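Local coordinates for protein Keto/oxoacid ferredoxin oxidoreductase, gamma subunit (Geobacter sulfurreducens, PDB 3ON3) that probably acts as the gamma subunit of a 2-oxoacid:ferredoxin oxidoreductase, which oxidises 2-oxoacids and passes the electrons to ferredoxin, at residues N116-A121 and I129-V134; N123-E128 and R168-M173; Y6-S11 and S54-S59. One frame throughout, in Å; residues are numbered along the deposited sequence.

Interaction 1 of 3, residues N116-A121 and I129-V134; sequences NIINTA and IVANIV
Ala-121 presses its methyl straight onto the start of the next helix. Its CB comes to 3.4 Å from Ala-131 CA, closer than carbon atoms usually sit, and 3.7 Å from Ala-131 CB, a fit possible with alanine at both positions. Val-134 continues this tight part a turn further on. With CG1 anti to the backbone N (chi1 -176°), its two methyls divide the work: CG2 lies 3.8 Å from Ala-121 CB, while CG1 is 4.0 Å from Thr-120 CG2 and equally near Ile-117 CG2. The Thr-120 hydroxyl turns back along its own helix, where OG1 donates to Asn-116 O over 2.9 Å from above the carbonyl plane, and Lys-177 also hydrogen-bonds to it.

The other flank is looser. Ile-118, partly exposed and with its CB directed away, touches Ala-131 CB with its CA and CG1, both at 4.1 Å. No hydrogen bond crosses between 116-121 and 129-134, and the contact between them is van der Waals packing. Such alanine-to-alanine contact brings two successive helices, 117-125 and 131-143, close together across a short connection, right after strand 111-115, outermost of the α/β sheet within this chain.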
loop_
_atom_site.group_PDB
_atom_site.type_symbol
_atom_site.label_atom_id
_atom_site.label_comp_id
_atom_site.label_asym_id
_atom_site.label_seq_id
_atom_site.Cartn_x
_atom_site.Cartn_y
_atom_site.Cartn_z
ATOM N N ASN B 116 -3.579 16.766 -18.896
ATOM C CA ASN B 116 -4.892 16.315 -18.461
ATOM C C ASN B 116 -4.896 14.856 -18.013
ATOM O O ASN B 116 -5.550 14.018 -18.618
ATOM C CB ASN B 116 -5.928 16.553 -19.566
ATOM C CG ASN B 116 -5.595 15.819 -20.856
ATOM O OD1 ASN B 116 -4.457 15.383 -21.077
ATOM N ND2 ASN B 116 -6.590 15.684 -21.719
ATOM N N ILE B 117 -4.165 14.573 -16.941
ATOM C CA ILE B 117 -4.042 13.217 -16.403
ATOM C C ILE B 117 -5.377 12.518 -16.186
ATOM O O ILE B 117 -5.586 11.385 -16.626
ATOM C CB ILE B 117 -3.302 13.211 -15.055
ATOM C CG1 ILE B 117 -1.865 13.714 -15.232
ATOM C CG2 ILE B 117 -3.292 11.806 -14.476
ATOM C CD1 ILE B 117 -1.125 14.027 -13.922
ATOM N N ILE B 118 -6.270 13.189 -15.477
ATOM C CA ILE B 118 -7.540 12.587 -15.107
ATOM C C ILE B 118 -8.395 12.350 -16.349
ATOM O O ILE B 118 -9.038 11.317 -16.493
ATOM C CB ILE B 118 -8.295 13.456 -14.063
ATOM C CG1 ILE B 118 -7.814 13.127 -12.647
ATOM C CG2 ILE B 118 -9.765 13.157 -14.104
ATOM C CD1 ILE B 118 -7.213 14.267 -11.902
ATOM N N ASN B 119 -8.362 13.308 -17.262
ATOM C CA ASN B 119 -9.199 13.275 -18.441
ATOM C C ASN B 119 -8.653 12.332 -19.495
ATOM O O ASN B 119 -9.402 11.776 -20.295
ATOM C CB ASN B 119 -9.321 14.674 -19.017
ATOM C CG ASN B 119 -10.654 14.909 -19.660
ATOM O OD1 ASN B 119 -10.798 14.773 -20.876
ATOM N ND2 ASN B 119 -11.650 15.247 -18.848
ATOM N N THR B 120 -7.337 12.166 -19.504
ATOM C CA THR B 120 -6.733 11.116 -20.309
ATOM C C THR B 120 -7.351 9.781 -19.887
ATOM O O THR B 120 -7.906 9.057 -20.713
ATOM C CB THR B 120 -5.201 11.063 -20.138
ATOM O OG1 THR B 120 -4.606 12.236 -20.721
ATOM C CG2 THR B 120 -4.637 9.815 -20.817
ATOM N N ALA B 121 -7.270 9.473 -18.593
ATOM C CA ALA B 121 -7.842 8.241 -18.068
ATOM C C ALA B 121 -9.314 8.129 -18.433
ATOM O O ALA B 121 -9.772 7.081 -18.908
ATOM C CB ALA B 121 -7.666 8.180 -16.540
ATOM N N ILE B 129 -11.124 5.692 -13.234
ATOM C CA ILE B 129 -10.404 5.213 -12.057
ATOM C C ILE B 129 -8.936 4.866 -12.268
ATOM O O ILE B 129 -8.194 4.702 -11.294
ATOM C CB ILE B 129 -11.073 3.968 -11.430
ATOM C CG1 ILE B 129 -11.269 2.883 -12.486
ATOM C CG2 ILE B 129 -12.386 4.338 -10.754
ATOM C CD1 ILE B 129 -12.013 1.664 -11.972
ATOM N N VAL B 130 -8.500 4.726 -13.515
ATOM C CA VAL B 130 -7.112 4.341 -13.713
ATOM C C VAL B 130 -6.228 5.557 -13.918
ATOM O O VAL B 130 -5.095 5.443 -14.400
ATOM C CB VAL B 130 -6.925 3.242 -14.795
ATOM C CG1 VAL B 130 -7.690 1.958 -14.377
ATOM C CG2 VAL B 130 -7.344 3.736 -16.183
ATOM N N ALA B 131 -6.740 6.718 -13.504
ATOM C CA ALA B 131 -5.986 7.969 -13.624
ATOM C C ALA B 131 -4.645 7.855 -12.918
ATOM O O ALA B 131 -3.642 8.370 -13.400
ATOM C CB ALA B 131 -6.788 9.147 -13.097
ATOM N N ASN B 132 -4.626 7.148 -11.791
ATOM C CA ASN B 132 -3.377 6.871 -11.083
ATOM C C ASN B 132 -2.360 6.091 -11.916
ATOM O O ASN B 132 -1.166 6.211 -11.684
ATOM C CB ASN B 132 -3.647 6.129 -9.771
ATOM C CG ASN B 132 -4.338 4.789 -9.981
ATOM O OD1 ASN B 132 -5.101 4.598 -10.935
ATOM N ND2 ASN B 132 -4.069 3.852 -9.088
ATOM N N ILE B 133 -2.841 5.290 -12.869
ATOM C CA ILE B 133 -1.961 4.503 -13.748
ATOM C C ILE B 133 -1.375 5.419 -14.807
ATOM O O ILE B 133 -0.191 5.366 -15.092
ATOM C CB ILE B 133 -2.691 3.297 -14.433
ATOM C CG1 ILE B 133 -3.377 2.407 -13.391
ATOM C CG2 ILE B 133 -1.717 2.456 -15.279
ATOM C CD1 ILE B 133 -2.470 2.013 -12.207
ATOM N N VAL B 134 -2.218 6.275 -15.370
ATOM C CA VAL B 134 -1.738 7.361 -16.219
ATOM C C VAL B 134 -0.611 8.159 -15.564
ATOM O O VAL B 134 0.439 8.369 -16.164
ATOM C CB VAL B 134 -2.844 8.320 -16.593
ATOM C CG1 VAL B 134 -2.297 9.390 -17.564
ATOM C CG2 VAL B 134 -4.001 7.568 -17.216
#

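Interaction 2 of 3, residues N123-E128 and R168-M173; sequences NDVGRE and RKAFQM
Met-173, present as selenomethionine, reaches from helix 164-181 to the end of helix 117-125 and meets Asp-124 there. Its CB and CG form the stalk, CG standing anti to the carbonyl carbon (chi1 -63°), and the touching begins at the selenium. SE lies 3.7 Å from Asp-124 CB and, on another side, makes a more distant apolar contact of 4.4 Å with Val-125 CG2. At the last bond the chain bends (chi3 70°), and the terminal methyl comes to the carboxylate end of the aspartate: CE is 3.9 Å from Asp-124 CB and 3.5 Å from Asp-124 OD2. The two side chains cross at about a right angle, so the methyl meets the carboxylate while the selenium rests against its base. OD2 has its charged partner in Lys-177, one turn further along the helix of Met-173, and that salt bridge ties the same two helices together.

Next to this lies Val-125, whose CG2 does all its touching. That methyl sits 3.7 Å from Ala-170 CA and 3.9 Å from Ala-170 CB, close against the helix backbone at Ala-170. Lys-169 flanks the pair at the surface. Its chain runs extended as far as CE, which passes 3.7 Å from Asp-124 O, before the last torsion turns NZ aside. No hydrogen bond joins 123-128 to 168-173, and the meeting rests on apolar groups, with Lys-169 and the Asp-124 carboxylate at the solvent side.

Just beyond, Gly-126 has positive phi and the chain leaves the helix. Within the fold, helix 164-181 lies against the end of helix 117-125 through this patch, while Ala-170 also packs on Ile-133 and Val-134 of helix 131-143, and Phe-171 faces helices 131-143 and 148-157.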
loop_
_atom_site.group_PDB
_atom_site.type_symbol
_atom_site.label_atom_id
_atom_site.label_comp_id
_atom_site.label_asym_id
_atom_site.label_seq_id
_atom_site.Cartn_x
_atom_site.Cartn_y
_atom_site.Cartn_z
ATOM N N ASN B 123 -11.350 9.906 -20.721
ATOM C CA ASN B 123 -11.832 10.013 -22.102
ATOM C C ASN B 123 -11.060 9.202 -23.140
ATOM O O ASN B 123 -11.646 8.654 -24.065
ATOM C CB ASN B 123 -11.893 11.481 -22.529
ATOM C CG ASN B 123 -13.094 12.199 -21.950
ATOM O OD1 ASN B 123 -14.240 11.833 -22.219
ATOM N ND2 ASN B 123 -12.840 13.225 -21.151
ATOM N N ASP B 124 -9.746 9.139 -22.989
ATOM C CA ASP B 124 -8.911 8.425 -23.951
ATOM C C ASP B 124 -8.929 6.925 -23.683
ATOM O O ASP B 124 -9.198 6.138 -24.583
ATOM C CB ASP B 124 -7.478 8.960 -23.919
ATOM C CG ASP B 124 -7.412 10.452 -24.183
ATOM O OD1 ASP B 124 -8.463 11.037 -24.506
ATOM O OD2 ASP B 124 -6.317 11.041 -24.069
ATOM N N VAL B 125 -8.654 6.540 -22.440
ATOM C CA VAL B 125 -8.675 5.141 -22.051
ATOM C C VAL B 125 -10.116 4.670 -21.856
ATOM O O VAL B 125 -10.445 3.513 -22.119
ATOM C CB VAL B 125 -7.897 4.920 -20.749
ATOM C CG1 VAL B 125 -8.002 3.465 -20.301
ATOM C CG2 VAL B 125 -6.454 5.324 -20.931
ATOM N N GLY B 126 -10.977 5.574 -21.401
ATOM C CA GLY B 126 -12.356 5.226 -21.112
ATOM C C GLY B 126 -12.586 4.575 -19.754
ATOM O O GLY B 126 -13.606 3.913 -19.553
ATOM N N ARG B 127 -11.651 4.756 -18.824
ATOM C CA ARG B 127 -11.843 4.297 -17.444
ATOM C C ARG B 127 -11.229 5.248 -16.409
ATOM O O ARG B 127 -10.068 5.106 -16.008
ATOM C CB ARG B 127 -11.291 2.885 -17.264
ATOM C CG ARG B 127 -11.672 2.248 -15.952
ATOM C CD ARG B 127 -11.273 0.777 -15.910
ATOM N NE ARG B 127 -11.971 0.063 -14.842
ATOM C CZ ARG B 127 -13.284 -0.143 -14.825
ATOM N NH1 ARG B 127 -14.042 0.317 -15.818
ATOM N NH2 ARG B 127 -13.840 -0.803 -13.816
ATOM N N GLU B 128 -12.034 6.214 -15.975
ATOM C CA GLU B 128 -11.595 7.264 -15.062
ATOM C C GLU B 128 -10.719 6.774 -13.891
ATOM O O GLU B 128 -9.696 7.378 -13.581
ATOM C CB GLU B 128 -12.823 8.013 -14.522
ATOM C CG GLU B 128 -12.547 9.402 -13.990
ATOM C CD GLU B 128 -13.796 10.061 -13.412
ATOM O OE1 GLU B 128 -13.777 11.293 -13.206
ATOM O OE2 GLU B 128 -14.792 9.344 -13.161
ATOM N N ARG B 168 -2.649 -1.168 -19.520
ATOM C CA ARG B 168 -1.504 -1.008 -20.409
ATOM C C ARG B 168 -1.621 0.308 -21.180
ATOM O O ARG B 168 -0.672 1.069 -21.257
ATOM C CB ARG B 168 -1.375 -2.189 -21.386
ATOM C CG ARG B 168 -0.636 -1.841 -22.685
ATOM C CD ARG B 168 0.859 -1.565 -22.499
ATOM N NE ARG B 168 1.423 -0.979 -23.721
ATOM C CZ ARG B 168 2.723 -0.852 -23.996
ATOM N NH1 ARG B 168 3.644 -1.279 -23.148
ATOM N NH2 ARG B 168 3.102 -0.287 -25.132
ATOM N N LYS B 169 -2.802 0.556 -21.750
ATOM C CA LYS B 169 -3.080 1.788 -22.480
ATOM C C LYS B 169 -2.909 3.043 -21.609
ATOM O O LYS B 169 -2.311 4.035 -22.038
ATOM C CB LYS B 169 -4.482 1.740 -23.096
ATOM C CG LYS B 169 -4.793 2.901 -24.045
ATOM C CD LYS B 169 -6.169 2.738 -24.674
ATOM C CE LYS B 169 -6.488 3.877 -25.628
ATOM N NZ LYS B 169 -5.497 3.935 -26.748
ATOM N N ALA B 170 -3.423 2.996 -20.388
ATOM C CA ALA B 170 -3.315 4.121 -19.467
ATOM C C ALA B 170 -1.854 4.412 -19.165
ATOM O O ALA B 170 -1.420 5.567 -19.156
ATOM C CB ALA B 170 -4.084 3.823 -18.156
ATOM N N PHE B 171 -1.106 3.354 -18.888
ATOM C CA PHE B 171 0.303 3.489 -18.562
ATOM C C PHE B 171 1.080 4.082 -19.743
ATOM O O PHE B 171 1.861 5.017 -19.575
ATOM C CB PHE B 171 0.871 2.123 -18.171
ATOM C CG PHE B 171 2.376 2.085 -18.077
ATOM C CD1 PHE B 171 3.031 2.599 -16.961
ATOM C CD2 PHE B 171 3.135 1.502 -19.088
ATOM C CE1 PHE B 171 4.420 2.552 -16.867
ATOM C CE2 PHE B 171 4.534 1.454 -19.006
ATOM C CZ PHE B 171 5.174 1.974 -17.897
ATOM N N GLN B 172 0.863 3.525 -20.933
ATOM C CA GLN B 172 1.548 3.979 -22.145
ATOM C C GLN B 172 1.242 5.452 -22.418
ATOM O O GLN B 172 2.136 6.240 -22.687
ATOM C CB GLN B 172 1.136 3.110 -23.345
ATOM C CG GLN B 172 1.738 3.535 -24.669
ATOM C CD GLN B 172 3.246 3.662 -24.606
ATOM O OE1 GLN B 172 3.927 2.843 -24.005
ATOM N NE2 GLN B 172 3.768 4.705 -25.217
HETATM N N MSE B 173 -0.030 5.815 -22.318
HETATM C CA MSE B 173 -0.458 7.182 -22.571
HETATM C C MSE B 173 0.060 8.193 -21.560
HETATM O O MSE B 173 0.423 9.316 -21.935
HETATM C CB MSE B 173 -1.974 7.269 -22.661
HETATM C CG MSE B 173 -2.553 6.477 -23.820
HETATM SE SE MSE B 173 -4.328 7.118 -24.329
HETATM C CE MSE B 173 -3.798 8.836 -25.100
#

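Interaction 3 of 3, residues Y6-S11 and S54-S59; sequences YEIRFS and SEVIIS
Ile-8 and Val-56 exchange both of their backbone bonds: Ile-8 N donates to Val-56 O over 2.8 Å, and Val-56 N answers to Ile-8 O over 2.9 Å. Tyr-6 with Ile-58 and Phe-10 with Ser-54 do the same, giving six bonds in three antiparallel hydrogen-bonded pairs. Between them, in the non-hydrogen-bonded pairs Glu-7 with Ile-57 and Arg-9 with Glu-55, CA-H groups lean on the same carbonyls. The backbones of Glu-7 and Arg-9 bond instead to strand 71-76.

On the face bearing Glu-7, Arg-9 and Glu-55 the charges gather. Arg-9 NE makes a salt bridge with Glu-7 OE2 at 3.0 Å, though as a hydrogen bond it is weak. The Glu-55 carboxylate lies stacked over one face of the guanidinium, planes 23° apart. Its OE2, well out of the guanidinium plane and 3.6 Å from Arg-9 NE, makes a salt bridge of charges only, with no N-H pointing at it, and has another to Lys-53. Arg-9 NH1 pairs with Asp-88. Glu-7 OE2 and Glu-55 OE1 are only 2.9 Å apart, two acceptors whose repulsion the nearby cations may offset. An alanine in place of Arg-9 would probably leave these two carboxylates facing each other with less compensation, and Asp-88 without its mate.

The opposite face is mostly apolar. Val-56 CG1, between its backbone N and carbonyl carbon (chi1 54°), sits 3.5 Å from Phe-10 CE2 at the ring edge and 3.6 Å from Ile-8 CB. The Ser-54 hydroxyl, near Phe-10 CD2, hydrogen-bonds to Leu-18 O. Helix 18-32 covers Ile-8, Phe-10 and Ile-58. This is the antiparallel join of a mixed α/β sheet, strand 6-12 being antiparallel to 52-59 on one side and parallel to 71-76 on the other.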
loop_
_atom_site.group_PDB
_atom_site.type_symbol
_atom_site.label_atom_id
_atom_site.label_comp_id
_atom_site.label_asym_id
_atom_site.label_seq_id
_atom_site.Cartn_x
_atom_site.Cartn_y
_atom_site.Cartn_z
ATOM N N TYR B 6 16.236 8.338 -3.614
ATOM C CA TYR B 6 15.413 9.178 -4.470
ATOM C C TYR B 6 13.968 9.013 -4.039
ATOM O O TYR B 6 13.448 7.901 -4.046
ATOM C CB TYR B 6 15.568 8.750 -5.933
ATOM C CG TYR B 6 14.871 9.641 -6.935
ATOM C CD1 TYR B 6 15.563 10.671 -7.570
ATOM C CD2 TYR B 6 13.537 9.450 -7.261
ATOM C CE1 TYR B 6 14.951 11.485 -8.498
ATOM C CE2 TYR B 6 12.904 10.280 -8.179
ATOM C CZ TYR B 6 13.620 11.292 -8.801
ATOM O OH TYR B 6 13.014 12.117 -9.728
ATOM N N GLU B 7 13.321 10.120 -3.693
ATOM C CA GLU B 7 11.977 10.095 -3.123
ATOM C C GLU B 7 10.889 10.691 -4.017
ATOM O O GLU B 7 10.988 11.816 -4.500
ATOM C CB GLU B 7 11.959 10.810 -1.773
ATOM C CG GLU B 7 10.554 10.877 -1.156
ATOM C CD GLU B 7 10.527 11.468 0.251
ATOM O OE1 GLU B 7 11.582 11.912 0.752
ATOM O OE2 GLU B 7 9.438 11.482 0.855
ATOM N N ILE B 8 9.824 9.931 -4.206
ATOM C CA ILE B 8 8.701 10.403 -4.991
ATOM C C ILE B 8 7.472 10.450 -4.084
ATOM O O ILE B 8 7.296 9.584 -3.224
ATOM C CB ILE B 8 8.407 9.441 -6.164
ATOM C CG1 ILE B 8 9.617 9.338 -7.097
ATOM C CG2 ILE B 8 7.138 9.866 -6.914
ATOM C CD1 ILE B 8 9.609 8.090 -7.996
ATOM N N ARG B 9 6.620 11.449 -4.273
ATOM C CA ARG B 9 5.350 11.448 -3.574
ATOM C C ARG B 9 4.217 11.570 -4.564
ATOM O O ARG B 9 4.299 12.315 -5.544
ATOM C CB ARG B 9 5.286 12.564 -2.529
ATOM C CG ARG B 9 6.416 12.488 -1.544
ATOM C CD ARG B 9 6.268 13.497 -0.424
ATOM N NE ARG B 9 7.549 13.674 0.245
ATOM C CZ ARG B 9 7.751 14.458 1.295
ATOM N NH1 ARG B 9 6.740 15.141 1.815
ATOM N NH2 ARG B 9 8.968 14.557 1.820
ATOM N N PHE B 10 3.171 10.801 -4.309
ATOM C CA PHE B 10 1.993 10.819 -5.144
ATOM C C PHE B 10 0.912 11.424 -4.278
ATOM O O PHE B 10 0.510 10.829 -3.276
ATOM C CB PHE B 10 1.597 9.397 -5.552
ATOM C CG PHE B 10 2.688 8.630 -6.260
ATOM C CD1 PHE B 10 2.739 8.594 -7.648
ATOM C CD2 PHE B 10 3.656 7.941 -5.538
ATOM C CE1 PHE B 10 3.742 7.885 -8.309
ATOM C CE2 PHE B 10 4.651 7.222 -6.181
ATOM C CZ PHE B 10 4.698 7.191 -7.574
ATOM N N SER B 11 0.460 12.618 -4.638
ATOM C CA SER B 11 -0.551 13.280 -3.828
ATOM C C SER B 11 -1.779 13.662 -4.635
ATOM O O SER B 11 -1.734 13.783 -5.861
ATOM C CB SER B 11 0.024 14.486 -3.064
ATOM O OG SER B 11 0.476 15.520 -3.925
ATOM N N SER B 54 0.998 9.508 -0.643
ATOM C CA SER B 54 1.748 8.304 -0.332
ATOM C C SER B 54 3.181 8.536 -0.820
ATOM O O SER B 54 3.415 9.345 -1.725
ATOM C CB SER B 54 1.115 7.080 -0.995
ATOM O OG SER B 54 1.573 6.928 -2.330
ATOM N N GLU B 55 4.143 7.870 -0.201
ATOM C CA GLU B 55 5.544 8.130 -0.517
ATOM C C GLU B 55 6.268 6.884 -0.989
ATOM O O GLU B 55 5.914 5.764 -0.607
ATOM C CB GLU B 55 6.283 8.687 0.696
ATOM C CG GLU B 55 5.848 10.067 1.124
ATOM C CD GLU B 55 6.679 10.578 2.280
ATOM O OE1 GLU B 55 7.703 9.931 2.599
ATOM O OE2 GLU B 55 6.316 11.620 2.867
ATOM N N VAL B 56 7.281 7.084 -1.823
ATOM C CA VAL B 56 8.176 5.992 -2.171
ATOM C C VAL B 56 9.617 6.487 -2.202
ATOM O O VAL B 56 9.919 7.563 -2.723
ATOM C CB VAL B 56 7.769 5.258 -3.495
ATOM C CG1 VAL B 56 7.619 6.241 -4.639
ATOM C CG2 VAL B 56 8.789 4.163 -3.851
ATOM N N ILE B 57 10.497 5.698 -1.611
ATOM C CA ILE B 57 11.907 6.014 -1.589
ATOM C C ILE B 57 12.633 4.826 -2.180
ATOM O O ILE B 57 12.437 3.689 -1.746
ATOM C CB ILE B 57 12.426 6.264 -0.160
ATOM C CG1 ILE B 57 11.554 7.300 0.573
ATOM C CG2 ILE B 57 13.889 6.695 -0.204
ATOM C CD1 ILE B 57 11.776 7.310 2.086
ATOM N N ILE B 58 13.451 5.102 -3.188
ATOM C CA ILE B 58 14.153 4.070 -3.938
ATOM C C ILE B 58 15.636 4.347 -3.843
ATOM O O ILE B 58 16.062 5.499 -3.778
ATOM C CB ILE B 58 13.687 4.087 -5.413
ATOM C CG1 ILE B 58 12.224 3.638 -5.502
ATOM C CG2 ILE B 58 14.606 3.258 -6.320
ATOM C CD1 ILE B 58 11.546 4.084 -6.782
ATOM N N SER B 59 16.435 3.294 -3.821
ATOM C CA SER B 59 17.872 3.489 -3.783
ATOM C C SER B 59 18.623 2.240 -4.208
ATOM O O SER B 59 18.128 1.108 -4.061
ATOM C CB SER B 59 18.306 3.929 -2.388
ATOM O OG SER B 59 19.680 4.240 -2.376
#

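In the fold
Interactions 1 and 2 belong to one helical cluster. Their centres are 7 Å apart and both use helix 117-125, whose earlier part meets 129-134 and whose end meets 168-173. A probable hydrogen bond from Arg-127 N to Ala-121 O, 3.0 Å long, links them directly, and Lys-177 reaches polar groups of both. Along the chain their segments alternate, and three helices, 117-125, 131-143 and 164-181, take part. Interaction 3 stands apart, within the sheet on the opposite side of the chain's centre: about 19 Å from interaction 1 and 23 Å from interaction 2, centre to centre. The sheet connects them, since strand 111-115, its outermost within this chain, leads into helix 117-125.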